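Local coordinates for HD domain protein (Enterococcus faecalis, PDB 4LRL), which probably hydrolyses deoxyribonucleoside triphosphates such as dGTP as a metal-dependent, allosterically regulated HD-domain phosphohydrolase, at residues H52-R66 / R124-H138. Numbering follows the deposited sequence.
Sequences HQVILDLINSAEVQR and RLITLCAALLHDVGH. With NI (nickel (II) ion), chain N; DGT (2'-deoxyguanosine-5'-triphosphate), chain O.
L132 CD2 packs 3.6 Å from CB of L58 and 3.7 Å from CG1 of I59, so one methyl touches two successive residues of helix 53-60. The torsion responsible sets CG of L132 opposite its own backbone N (chi1 -173°), and the branch crosses the I59 side chain at about a right angle. One turn earlier three methyls meet the sulfur of C129, L58 CD1 at 3.6 Å, V54 CG1 at 3.8 Å and I55 CD1 slightly farther off; I55 CD1 also reaches CB of L128 at 3.8 Å. L125 CD1 closes this end against V54 and I55, beside the ring of H52, the N-cap residue of helix 53-60, whose CE1 touches L128 CD1. The axes of helices 53-60 and 124-133 run nearly parallel, 14° apart and 10.4 Å at closest approach, and apolar side chains fill the interval. Beyond helix 53-60, V64 CG2 of the short helix 62-65 lies against L133 CD2, and V136 CG2 sits 3.5 Å from the carbonyl O of E63. At the far end R66 sends NH1 to V136 O in a long, weak hydrogen bond, with the acceptor at the edge of the guanidinium and in its plane.

Helix 124-133 leads into the H134-D135 pair of the HD motif: H134 NE2 and D135 OD2 bind nickel, and H90, D207 and two waters complete its shell. H134 ND1 donates to A131 O (2.8 Å), tying the ring to the backbone of A131, three residues earlier. On the other segment, N60 OD1 accepts from both N1 and N2 of dGTP, and Q65 NE2 bridges the base O6 and I59 O. K38, R68 and two residues of the second subunit, R350 and K354, also bond this nucleotide. Helix 167-175 flanks the packing through I171 against L58 and L172 against L133.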
loop_
_atom_site.group_PDB
_atom_site.type_symbol
_atom_site.label_atom_id
_atom_site.label_comp_id
_atom_site.label_asym_id
_atom_site.label_seq_id
_atom_site.Cartn_x
_atom_site.Cartn_y
_atom_site.Cartn_z
ATOM N N HIS C 52 -29.398 8.528 7.720
ATOM C CA HIS C 52 -30.357 9.524 8.195
ATOM C C HIS C 52 -30.679 10.555 7.123
ATOM O O HIS C 52 -29.778 11.062 6.450
ATOM C CB HIS C 52 -29.822 10.245 9.435
ATOM C CG HIS C 52 -29.603 9.349 10.613
ATOM N ND1 HIS C 52 -28.422 8.662 10.822
ATOM C CD2 HIS C 52 -30.413 9.031 11.652
ATOM C CE1 HIS C 52 -28.517 7.960 11.938
ATOM N NE2 HIS C 52 -29.715 8.164 12.460
ATOM N N GLN C 53 -31.965 10.868 6.985
ATOM C CA GLN C 53 -32.431 11.949 6.117
ATOM C C GLN C 53 -31.800 13.295 6.501
ATOM O O GLN C 53 -31.448 14.091 5.635
ATOM C CB GLN C 53 -33.964 12.036 6.165
ATOM C CG GLN C 53 -34.591 12.966 5.133
ATOM C CD GLN C 53 -34.357 12.502 3.697
ATOM O OE1 GLN C 53 -34.897 11.483 3.263
ATOM N NE2 GLN C 53 -33.558 13.261 2.953
ATOM N N VAL C 54 -31.653 13.541 7.799
ATOM C CA VAL C 54 -31.054 14.776 8.292
ATOM C C VAL C 54 -29.621 14.946 7.762
ATOM O O VAL C 54 -29.241 16.034 7.323
ATOM C CB VAL C 54 -31.068 14.830 9.842
ATOM C CG1 VAL C 54 -30.223 15.984 10.368
ATOM C CG2 VAL C 54 -32.494 14.940 10.355
ATOM N N ILE C 55 -28.846 13.859 7.798
ATOM C CA ILE C 55 -27.460 13.865 7.347
ATOM C C ILE C 55 -27.384 14.086 5.834
ATOM O O ILE C 55 -26.593 14.909 5.372
ATOM C CB ILE C 55 -26.716 12.565 7.765
ATOM C CG1 ILE C 55 -26.734 12.389 9.293
ATOM C CG2 ILE C 55 -25.288 12.534 7.194
ATOM C CD1 ILE C 55 -26.098 13.528 10.100
ATOM N N LEU C 56 -28.216 13.372 5.074
ATOM C CA LEU C 56 -28.244 13.543 3.627
ATOM C C LEU C 56 -28.574 14.988 3.253
ATOM O O LEU C 56 -27.926 15.577 2.378
ATOM C CB LEU C 56 -29.228 12.578 2.965
ATOM C CG LEU C 56 -29.294 12.688 1.432
ATOM C CD1 LEU C 56 -27.960 12.338 0.790
ATOM C CD2 LEU C 56 -30.401 11.842 0.856
ATOM N N ASP C 57 -29.574 15.550 3.935
ATOM C CA ASP C 57 -29.976 16.941 3.717
ATOM C C ASP C 57 -28.859 17.924 4.069
ATOM O O ASP C 57 -28.658 18.918 3.366
ATOM C CB ASP C 57 -31.237 17.282 4.515
ATOM C CG ASP C 57 -32.484 16.618 3.965
ATOM O OD1 ASP C 57 -32.468 16.140 2.810
ATOM O OD2 ASP C 57 -33.491 16.586 4.696
ATOM N N LEU C 58 -28.141 17.653 5.154
ATOM C CA LEU C 58 -27.038 18.526 5.550
ATOM C C LEU C 58 -25.927 18.506 4.507
ATOM O O LEU C 58 -25.408 19.562 4.138
ATOM C CB LEU C 58 -26.505 18.171 6.940
ATOM C CG LEU C 58 -27.353 18.624 8.140
ATOM C CD1 LEU C 58 -26.778 18.051 9.433
ATOM C CD2 LEU C 58 -27.477 20.148 8.240
ATOM N N ILE C 59 -25.587 17.308 4.020
ATOM C CA ILE C 59 -24.583 17.140 2.971
ATOM C C ILE C 59 -24.978 17.911 1.724
ATOM O O ILE C 59 -24.155 18.569 1.105
ATOM C CB ILE C 59 -24.374 15.637 2.622
ATOM C CG1 ILE C 59 -23.697 14.923 3.800
ATOM C CG2 ILE C 59 -23.579 15.477 1.307
ATOM C CD1 ILE C 59 -23.649 13.418 3.692
ATOM N N ASN C 60 -26.259 17.832 1.383
ATOM C CA ASN C 60 -26.800 18.464 0.195
ATOM C C ASN C 60 -27.000 19.971 0.325
ATOM O O ASN C 60 -27.229 20.648 -0.683
ATOM C CB ASN C 60 -28.115 17.786 -0.209
ATOM C CG ASN C 60 -27.894 16.473 -0.939
ATOM O OD1 ASN C 60 -26.805 16.204 -1.458
ATOM N ND2 ASN C 60 -28.937 15.649 -0.995
ATOM N N SER C 61 -26.909 20.484 1.557
ATOM C CA SER C 61 -27.177 21.898 1.849
ATOM C C SER C 61 -26.118 22.835 1.250
ATOM O O SER C 61 -24.974 22.429 1.054
ATOM C CB SER C 61 -27.276 22.128 3.361
ATOM O OG SER C 61 -25.985 22.221 3.943
ATOM N N ALA C 62 -26.509 24.086 0.992
ATOM C CA ALA C 62 -25.664 25.070 0.304
ATOM C C ALA C 62 -24.331 25.341 0.995
ATOM O O ALA C 62 -23.305 25.485 0.334
ATOM C CB ALA C 62 -26.427 26.379 0.116
ATOM N N GLU C 63 -24.364 25.403 2.324
ATOM C CA GLU C 63 -23.209 25.769 3.128
ATOM C C GLU C 63 -22.170 24.647 3.216
ATOM O O GLU C 63 -20.984 24.915 3.384
ATOM C CB GLU C 63 -23.655 26.188 4.531
ATOM C CG GLU C 63 -24.486 27.468 4.590
ATOM C CD GLU C 63 -25.953 27.245 4.239
ATOM O OE1 GLU C 63 -26.404 26.076 4.271
ATOM O OE2 GLU C 63 -26.654 28.240 3.932
ATOM N N VAL C 64 -22.620 23.398 3.122
ATOM C CA VAL C 64 -21.717 22.254 3.112
ATOM C C VAL C 64 -21.140 22.069 1.703
ATOM O O VAL C 64 -19.958 21.785 1.554
ATOM C CB VAL C 64 -22.412 20.967 3.618
ATOM C CG1 VAL C 64 -21.513 19.739 3.457
ATOM C CG2 VAL C 64 -22.798 21.116 5.090
ATOM N N GLN C 65 -21.970 22.261 0.683
ATOM C CA GLN C 65 -21.549 22.093 -0.702
ATOM C C GLN C 65 -20.390 23.001 -1.108
ATOM O O GLN C 65 -19.555 22.609 -1.928
ATOM C CB GLN C 65 -22.720 22.309 -1.664
ATOM C CG GLN C 65 -23.726 21.170 -1.661
ATOM C CD GLN C 65 -23.132 19.844 -2.112
ATOM O OE1 GLN C 65 -22.513 19.755 -3.171
ATOM N NE2 GLN C 65 -23.344 18.803 -1.316
ATOM N N ARG C 66 -20.339 24.205 -0.537
ATOM C CA ARG C 66 -19.324 25.175 -0.937
ATOM C C ARG C 66 -17.936 24.797 -0.403
ATOM O O ARG C 66 -16.914 25.299 -0.880
ATOM C CB ARG C 66 -19.731 26.608 -0.555
ATOM C CG ARG C 66 -19.850 26.879 0.921
ATOM C CD ARG C 66 -19.345 28.273 1.260
ATOM N NE ARG C 66 -18.734 28.245 2.582
ATOM C CZ ARG C 66 -17.816 29.092 3.042
ATOM N NH1 ARG C 66 -17.360 28.907 4.271
ATOM N NH2 ARG C 66 -17.358 30.110 2.304
ATOM N N ARG C 124 -26.523 10.008 19.176
ATOM C CA ARG C 124 -25.941 9.734 17.861
ATOM C C ARG C 124 -26.142 10.864 16.842
ATOM O O ARG C 124 -25.170 11.352 16.238
ATOM C CB ARG C 124 -26.442 8.402 17.278
ATOM C CG ARG C 124 -25.940 8.165 15.845
ATOM C CD ARG C 124 -26.238 6.783 15.309
ATOM N NE ARG C 124 -25.671 5.742 16.156
ATOM C CZ ARG C 124 -25.503 4.475 15.792
ATOM N NH1 ARG C 124 -24.993 3.612 16.653
ATOM N NH2 ARG C 124 -25.834 4.068 14.575
ATOM N N LEU C 125 -27.395 11.273 16.651
ATOM C CA LEU C 125 -27.730 12.235 15.598
ATOM C C LEU C 125 -27.048 13.591 15.772
ATOM O O LEU C 125 -26.497 14.125 14.816
ATOM C CB LEU C 125 -29.243 12.392 15.437
ATOM C CG LEU C 125 -29.700 13.382 14.357
ATOM C CD1 LEU C 125 -29.061 13.099 12.974
ATOM C CD2 LEU C 125 -31.220 13.402 14.274
ATOM N N ILE C 126 -27.077 14.133 16.985
ATOM C CA ILE C 126 -26.373 15.378 17.288
ATOM C C ILE C 126 -24.854 15.252 17.093
ATOM O O ILE C 126 -24.194 16.206 16.673
ATOM C CB ILE C 126 -26.706 15.913 18.722
ATOM C CG1 ILE C 126 -26.075 17.296 18.937
ATOM C CG2 ILE C 126 -26.265 14.932 19.803
ATOM C CD1 ILE C 126 -26.296 17.885 20.320
ATOM N N THR C 127 -24.311 14.075 17.396
ATOM C CA THR C 127 -22.883 13.843 17.268
ATOM C C THR C 127 -22.483 13.780 15.784
ATOM O O THR C 127 -21.433 14.310 15.396
ATOM C CB THR C 127 -22.439 12.574 18.024
ATOM O OG1 THR C 127 -22.921 12.618 19.377
ATOM C CG2 THR C 127 -20.926 12.465 18.058
ATOM N N LEU C 128 -23.330 13.149 14.967
ATOM C CA LEU C 128 -23.087 13.055 13.529
ATOM C C LEU C 128 -23.203 14.426 12.881
ATOM O O LEU C 128 -22.400 14.788 12.017
ATOM C CB LEU C 128 -24.047 12.058 12.874
ATOM C CG LEU C 128 -23.878 10.596 13.282
ATOM C CD1 LEU C 128 -24.953 9.696 12.670
ATOM C CD2 LEU C 128 -22.484 10.120 12.920
ATOM N N CYS C 129 -24.195 15.196 13.320
ATOM C CA CYS C 129 -24.378 16.550 12.814
ATOM C C CYS C 129 -23.163 17.422 13.125
ATOM O O CYS C 129 -22.590 18.032 12.222
ATOM C CB CYS C 129 -25.668 17.162 13.360
ATOM S SG CYS C 129 -27.138 16.425 12.627
ATOM N N ALA C 130 -22.753 17.450 14.389
ATOM C CA ALA C 130 -21.544 18.190 14.784
ATOM C C ALA C 130 -20.289 17.744 14.032
ATOM O O ALA C 130 -19.455 18.578 13.686
ATOM C CB ALA C 130 -21.324 18.123 16.263
ATOM N N ALA C 131 -20.166 16.444 13.768
ATOM C CA ALA C 131 -19.032 15.920 13.007
ATOM C C ALA C 131 -19.024 16.431 11.563
ATOM O O ALA C 131 -17.993 16.847 11.049
ATOM C CB ALA C 131 -19.041 14.414 13.022
ATOM N N LEU C 132 -20.186 16.408 10.921
ATOM C CA LEU C 132 -20.300 16.870 9.554
ATOM C C LEU C 132 -20.050 18.379 9.417
ATOM O O LEU C 132 -19.436 18.844 8.440
ATOM C CB LEU C 132 -21.672 16.498 8.996
ATOM C CG LEU C 132 -21.868 16.776 7.505
ATOM C CD1 LEU C 132 -20.845 15.976 6.670
ATOM C CD2 LEU C 132 -23.293 16.461 7.107
ATOM N N LEU C 133 -20.521 19.136 10.401
ATOM C CA LEU C 133 -20.545 20.592 10.303
ATOM C C LEU C 133 -19.358 21.266 10.971
ATOM O O LEU C 133 -19.274 22.498 10.952
ATOM C CB LEU C 133 -21.845 21.138 10.907
ATOM C CG LEU C 133 -23.166 20.741 10.247
ATOM C CD1 LEU C 133 -24.319 21.146 11.143
ATOM C CD2 LEU C 133 -23.292 21.358 8.850
ATOM N N HIS C 134 -18.443 20.480 11.544
ATOM C CA HIS C 134 -17.383 21.043 12.409
ATOM C C HIS C 134 -16.529 22.138 11.744
ATOM O O HIS C 134 -16.028 23.020 12.413
ATOM C CB HIS C 134 -16.498 19.938 13.028
ATOM C CG HIS C 134 -15.477 19.371 12.081
ATOM N ND1 HIS C 134 -15.816 18.633 10.962
ATOM C CD2 HIS C 134 -14.123 19.437 12.090
ATOM C CE1 HIS C 134 -14.716 18.276 10.323
ATOM N NE2 HIS C 134 -13.674 18.753 10.983
ATOM N N ASP C 135 -16.393 22.079 10.427
ATOM C CA ASP C 135 -15.504 22.979 9.691
ATOM C C ASP C 135 -16.260 23.874 8.720
ATOM O O ASP C 135 -15.644 24.505 7.858
ATOM C CB ASP C 135 -14.482 22.164 8.897
ATOM C CG ASP C 135 -13.308 21.702 9.739
ATOM O OD1 ASP C 135 -13.070 22.237 10.853
ATOM O OD2 ASP C 135 -12.609 20.782 9.267
ATOM N N VAL C 136 -17.581 23.931 8.856
ATOM C CA VAL C 136 -18.419 24.645 7.899
ATOM C C VAL C 136 -18.118 26.159 7.838
ATOM O O VAL C 136 -18.350 26.788 6.825
ATOM C CB VAL C 136 -19.932 24.332 8.125
ATOM C CG1 VAL C 136 -20.533 25.206 9.216
ATOM C CG2 VAL C 136 -20.708 24.462 6.834
ATOM N N GLY C 137 -17.569 26.718 8.915
ATOM C CA GLY C 137 -17.262 28.150 8.970
ATOM C C GLY C 137 -15.916 28.560 8.386
ATOM O O GLY C 137 -15.576 29.742 8.385
ATOM N N HIS C 138 -15.139 27.589 7.908
ATOM C CA HIS C 138 -13.871 27.879 7.243
ATOM C C HIS C 138 -14.117 28.538 5.889
ATOM O O HIS C 138 -14.961 28.075 5.118
ATOM C CB HIS C 138 -13.082 26.599 7.000
ATOM C CG HIS C 138 -12.334 26.091 8.195
ATOM N ND1 HIS C 138 -11.234 26.739 8.718
ATOM C CD2 HIS C 138 -12.489 24.963 8.928
ATOM C CE1 HIS C 138 -10.758 26.043 9.736
ATOM N NE2 HIS C 138 -11.502 24.961 9.884
HETATM NI NI NI N . -11.569 19.260 10.539
HETATM P PG DGT O . -31.250 10.047 -5.362
HETATM O O1G DGT O . -32.485 10.888 -5.610
HETATM O O2G DGT O . -30.483 10.403 -4.108
HETATM O O3G DGT O . -31.497 8.563 -5.554
HETATM O O3B DGT O . -30.254 10.489 -6.552
HETATM P PB DGT O . -29.055 9.532 -7.047
HETATM O O1B DGT O . -28.714 8.551 -5.956
HETATM O O2B DGT O . -29.406 9.019 -8.427
HETATM O O3A DGT O . -27.847 10.590 -7.252
HETATM P PA DGT O . -27.209 11.492 -6.080
HETATM O O1A DGT O . -27.794 11.158 -4.743
HETATM O O2A DGT O . -27.218 12.929 -6.532
HETATM O "O5'" DGT O . -25.684 10.977 -6.091
HETATM C "C5'" DGT O . -25.384 9.584 -6.204
HETATM C "C4'" DGT O . -23.885 9.348 -6.065
HETATM O "O4'" DGT O . -23.199 10.584 -5.874
HETATM C "C3'" DGT O . -23.582 8.487 -4.848
HETATM O "O3'" DGT O . -22.709 7.412 -5.237
HETATM C "C2'" DGT O . -22.890 9.405 -3.853
HETATM C "C1'" DGT O . -22.304 10.472 -4.765
HETATM N N9 DGT O . -22.111 11.804 -4.136
HETATM C C8 DGT O . -20.922 12.409 -3.982
HETATM N N7 DGT O . -21.050 13.623 -3.396
HETATM C C5 DGT O . -22.356 13.806 -3.169
HETATM C C6 DGT O . -23.176 14.878 -2.575
HETATM O O6 DGT O . -22.631 15.919 -2.151
HETATM N N1 DGT O . -24.503 14.688 -2.518
HETATM C C2 DGT O . -25.102 13.567 -2.981
HETATM N N2 DGT O . -26.444 13.450 -2.888
HETATM N N3 DGT O . -24.404 12.543 -3.543
HETATM C C4 DGT O . -23.053 12.608 -3.657
HETATM O O HOH W 1 -10.705 20.820 11.725
HETATM O O HOH W 2 -9.592 20.125 9.452
#